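Local coordinates for enterobactin synthetase component F-related protein (Vibrio cholerae serotype O1, PDB 4OXI), which probably activates glycine with ATP as an adenylation enzyme, forming glycyl-adenylate for a lipopolysaccharide modification pathway linked to antimicrobial peptide resistance, at residues Met380-Ile385 with Val460-Gly465. Sequence-based numbering, arbitrary orientation.
Sequences MASVPI and VLIHLG. With GAP (glycyl-adenosine-5'-phosphate), chain B.
Val460 meets Pro384 through one methyl, with Val460 CG2 3.7 Å from Pro384 CB. His372 of the strand 370-373 also touches both side chains. At Leu461 the backbone makes the direct hydrogen bond of the contact: Ile385 N donates to Leu461 O over 2.9 Å. The bond is bent, 131° at the hydrogen, and the donor lies tilted from the carbonyl plane. The Leu461 side chain crosses that of Ile385, its CB packing against CG1. Leu461 also shares a backbone hydrogen bond with Gly386, the next residue of the loop.

Ile462 starts out pointing away from the loop, but its end folds back. Its CG1 sits beside the backbone N, and a second bend (chi2 -62°) brings Ile462 CD1 to 3.5 Å from Pro384 CB. The same methyl meets Met380 CE tip to tip. The Met380 chain bends at its last torsion, chi3 59°, and this turns CE to the isoleucine.

At His463 a water continues the link between the backbones. It donates to Val383 O and accepts from His463 N at 2.9 Å. The imidazole lies over the adenine of glycyl-adenosine-5'-phosphate, with GAP N3 3.9 Å above the His463 ring plane and over its centre. Asp452 holds His463 NE2 by a hydrogen bond, and it also binds the ligand. Ile385 CG2 reaches the same base, 3.6 Å from GAP N1. The loop and the strand 460-466 thus join at the adenine end of the adenylate pocket, in the AMP-binding fold of adenylation domains.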
loop_
_atom_site.group_PDB
_atom_site.type_symbol
_atom_site.label_atom_id
_atom_site.label_comp_id
_atom_site.label_asym_id
_atom_site.label_seq_id
_atom_site.Cartn_x
_atom_site.Cartn_y
_atom_site.Cartn_z
ATOM N N MET A 380 0.325 2.440 -28.891
ATOM C CA MET A 380 1.529 1.990 -28.177
ATOM C C MET A 380 1.267 0.644 -27.510
ATOM O O MET A 380 0.115 0.271 -27.298
ATOM C CB MET A 380 1.952 3.005 -27.106
ATOM C CG MET A 380 2.054 4.445 -27.579
ATOM S SD MET A 380 2.365 5.612 -26.226
ATOM C CE MET A 380 3.900 4.971 -25.578
ATOM N N ALA A 381 2.325 -0.081 -27.157
ATOM C CA ALA A 381 2.148 -1.399 -26.535
ATOM C C ALA A 381 1.890 -1.340 -25.022
ATOM O O ALA A 381 1.311 -2.268 -24.439
ATOM C CB ALA A 381 3.338 -2.280 -26.828
ATOM N N SER A 382 2.336 -0.263 -24.384
ATOM C CA SER A 382 2.116 -0.084 -22.949
ATOM C C SER A 382 1.543 1.298 -22.688
ATOM O O SER A 382 1.661 2.200 -23.522
ATOM C CB SER A 382 3.430 -0.212 -22.192
ATOM O OG SER A 382 4.321 0.799 -22.633
ATOM N N VAL A 383 0.924 1.462 -21.528
ATOM C CA VAL A 383 0.403 2.755 -21.119
ATOM C C VAL A 383 1.517 3.494 -20.400
ATOM O O VAL A 383 2.142 2.948 -19.484
ATOM C CB VAL A 383 -0.808 2.583 -20.196
ATOM C CG1 VAL A 383 -1.377 3.931 -19.783
ATOM C CG2 VAL A 383 -1.872 1.730 -20.874
ATOM N N PRO A 384 1.796 4.731 -20.826
ATOM C CA PRO A 384 2.792 5.576 -20.149
ATOM C C PRO A 384 2.447 5.756 -18.668
ATOM O O PRO A 384 1.270 5.674 -18.317
ATOM C CB PRO A 384 2.648 6.926 -20.857
ATOM C CG PRO A 384 2.057 6.586 -22.229
ATOM C CD PRO A 384 1.210 5.367 -22.024
ATOM N N ILE A 385 3.442 6.001 -17.819
ATOM C CA ILE A 385 3.160 6.363 -16.426
ATOM C C ILE A 385 2.888 7.866 -16.327
ATOM O O ILE A 385 2.420 8.363 -15.301
ATOM C CB ILE A 385 4.290 5.943 -15.459
ATOM C CG1 ILE A 385 5.654 6.451 -15.929
ATOM C CG2 ILE A 385 4.343 4.427 -15.326
ATOM C CD1 ILE A 385 6.764 6.290 -14.842
ATOM N N VAL A 460 5.723 12.457 -22.114
ATOM C CA VAL A 460 5.377 11.640 -20.954
ATOM C C VAL A 460 6.438 10.575 -20.669
ATOM O O VAL A 460 7.308 10.309 -21.498
ATOM C CB VAL A 460 3.997 10.967 -21.127
ATOM C CG1 VAL A 460 2.911 12.024 -21.278
ATOM C CG2 VAL A 460 4.001 10.069 -22.338
ATOM N N LEU A 461 6.368 9.971 -19.490
ATOM C CA LEU A 461 7.328 8.945 -19.120
ATOM C C LEU A 461 6.795 7.570 -19.480
ATOM O O LEU A 461 5.609 7.292 -19.315
ATOM C CB LEU A 461 7.625 9.024 -17.623
ATOM C CG LEU A 461 8.425 10.245 -17.186
ATOM C CD1 LEU A 461 8.513 10.319 -15.669
ATOM C CD2 LEU A 461 9.816 10.172 -17.791
ATOM N N ILE A 462 7.669 6.714 -19.991
ATOM C CA ILE A 462 7.327 5.316 -20.228
ATOM C C ILE A 462 8.199 4.468 -19.305
ATOM O O ILE A 462 9.409 4.664 -19.262
ATOM C CB ILE A 462 7.642 4.904 -21.673
ATOM C CG1 ILE A 462 7.009 5.883 -22.667
ATOM C CG2 ILE A 462 7.212 3.463 -21.925
ATOM C CD1 ILE A 462 5.532 5.920 -22.597
ATOM N N HIS A 463 7.596 3.530 -18.577
ATOM C CA HIS A 463 8.358 2.718 -17.630
ATOM C C HIS A 463 8.946 1.545 -18.372
ATOM O O HIS A 463 8.208 0.794 -18.992
ATOM C CB HIS A 463 7.462 2.211 -16.490
ATOM C CG HIS A 463 8.191 1.417 -15.449
ATOM N ND1 HIS A 463 8.463 0.072 -15.592
ATOM C CD2 HIS A 463 8.702 1.776 -14.245
ATOM C CE1 HIS A 463 9.111 -0.361 -14.522
ATOM N NE2 HIS A 463 9.272 0.652 -13.692
ATOM N N LEU A 464 10.268 1.385 -18.297
ATOM C CA LEU A 464 10.980 0.368 -19.081
ATOM C C LEU A 464 11.409 -0.864 -18.271
ATOM O O LEU A 464 11.640 -1.939 -18.832
ATOM C CB LEU A 464 12.199 0.992 -19.763
ATOM C CG LEU A 464 11.878 2.123 -20.745
ATOM C CD1 LEU A 464 13.135 2.813 -21.246
ATOM C CD2 LEU A 464 11.051 1.613 -21.920
ATOM N N GLY A 465 11.506 -0.714 -16.955
ATOM C CA GLY A 465 11.984 -1.794 -16.111
ATOM C C GLY A 465 12.780 -1.244 -14.948
ATOM O O GLY A 465 12.637 -0.072 -14.586
HETATM N N GAP B . 2.539 2.857 -4.103
HETATM C CA GAP B . 2.085 1.973 -5.217
HETATM C C GAP B . 3.057 0.812 -5.291
HETATM O O GAP B . 2.932 -0.102 -6.085
HETATM P PA GAP B . 5.320 -0.276 -4.171
HETATM O O1A GAP B . 6.362 0.446 -3.353
HETATM O O2A GAP B . 4.713 -1.578 -3.678
HETATM O O3A GAP B . 4.178 0.831 -4.369
HETATM C "C5'" GAP B . 6.721 0.562 -6.223
HETATM O "O5'" GAP B . 5.965 -0.493 -5.629
HETATM C "C4'" GAP B . 7.268 0.082 -7.553
HETATM O "O4'" GAP B . 6.206 -0.479 -8.328
HETATM C "C3'" GAP B . 7.788 1.204 -8.424
HETATM O "O3'" GAP B . 9.130 1.545 -8.079
HETATM C "C2'" GAP B . 7.656 0.610 -9.816
HETATM O "O2'" GAP B . 8.694 -0.330 -10.051
HETATM C "C1'" GAP B . 6.427 -0.255 -9.719
HETATM N N9 GAP B . 5.267 0.481 -10.270
HETATM C C8 GAP B . 4.364 1.174 -9.550
HETATM N N7 GAP B . 3.414 1.718 -10.351
HETATM C C5 GAP B . 3.720 1.376 -11.621
HETATM C C6 GAP B . 3.141 1.636 -12.955
HETATM N N6 GAP B . 2.001 2.367 -13.090
HETATM N N1 GAP B . 3.777 1.101 -14.024
HETATM C C2 GAP B . 4.904 0.362 -13.900
HETATM N N3 GAP B . 5.480 0.092 -12.713
HETATM C C4 GAP B . 4.941 0.559 -11.561
HETATM O O HOH W 1 4.770 2.859 -18.797
#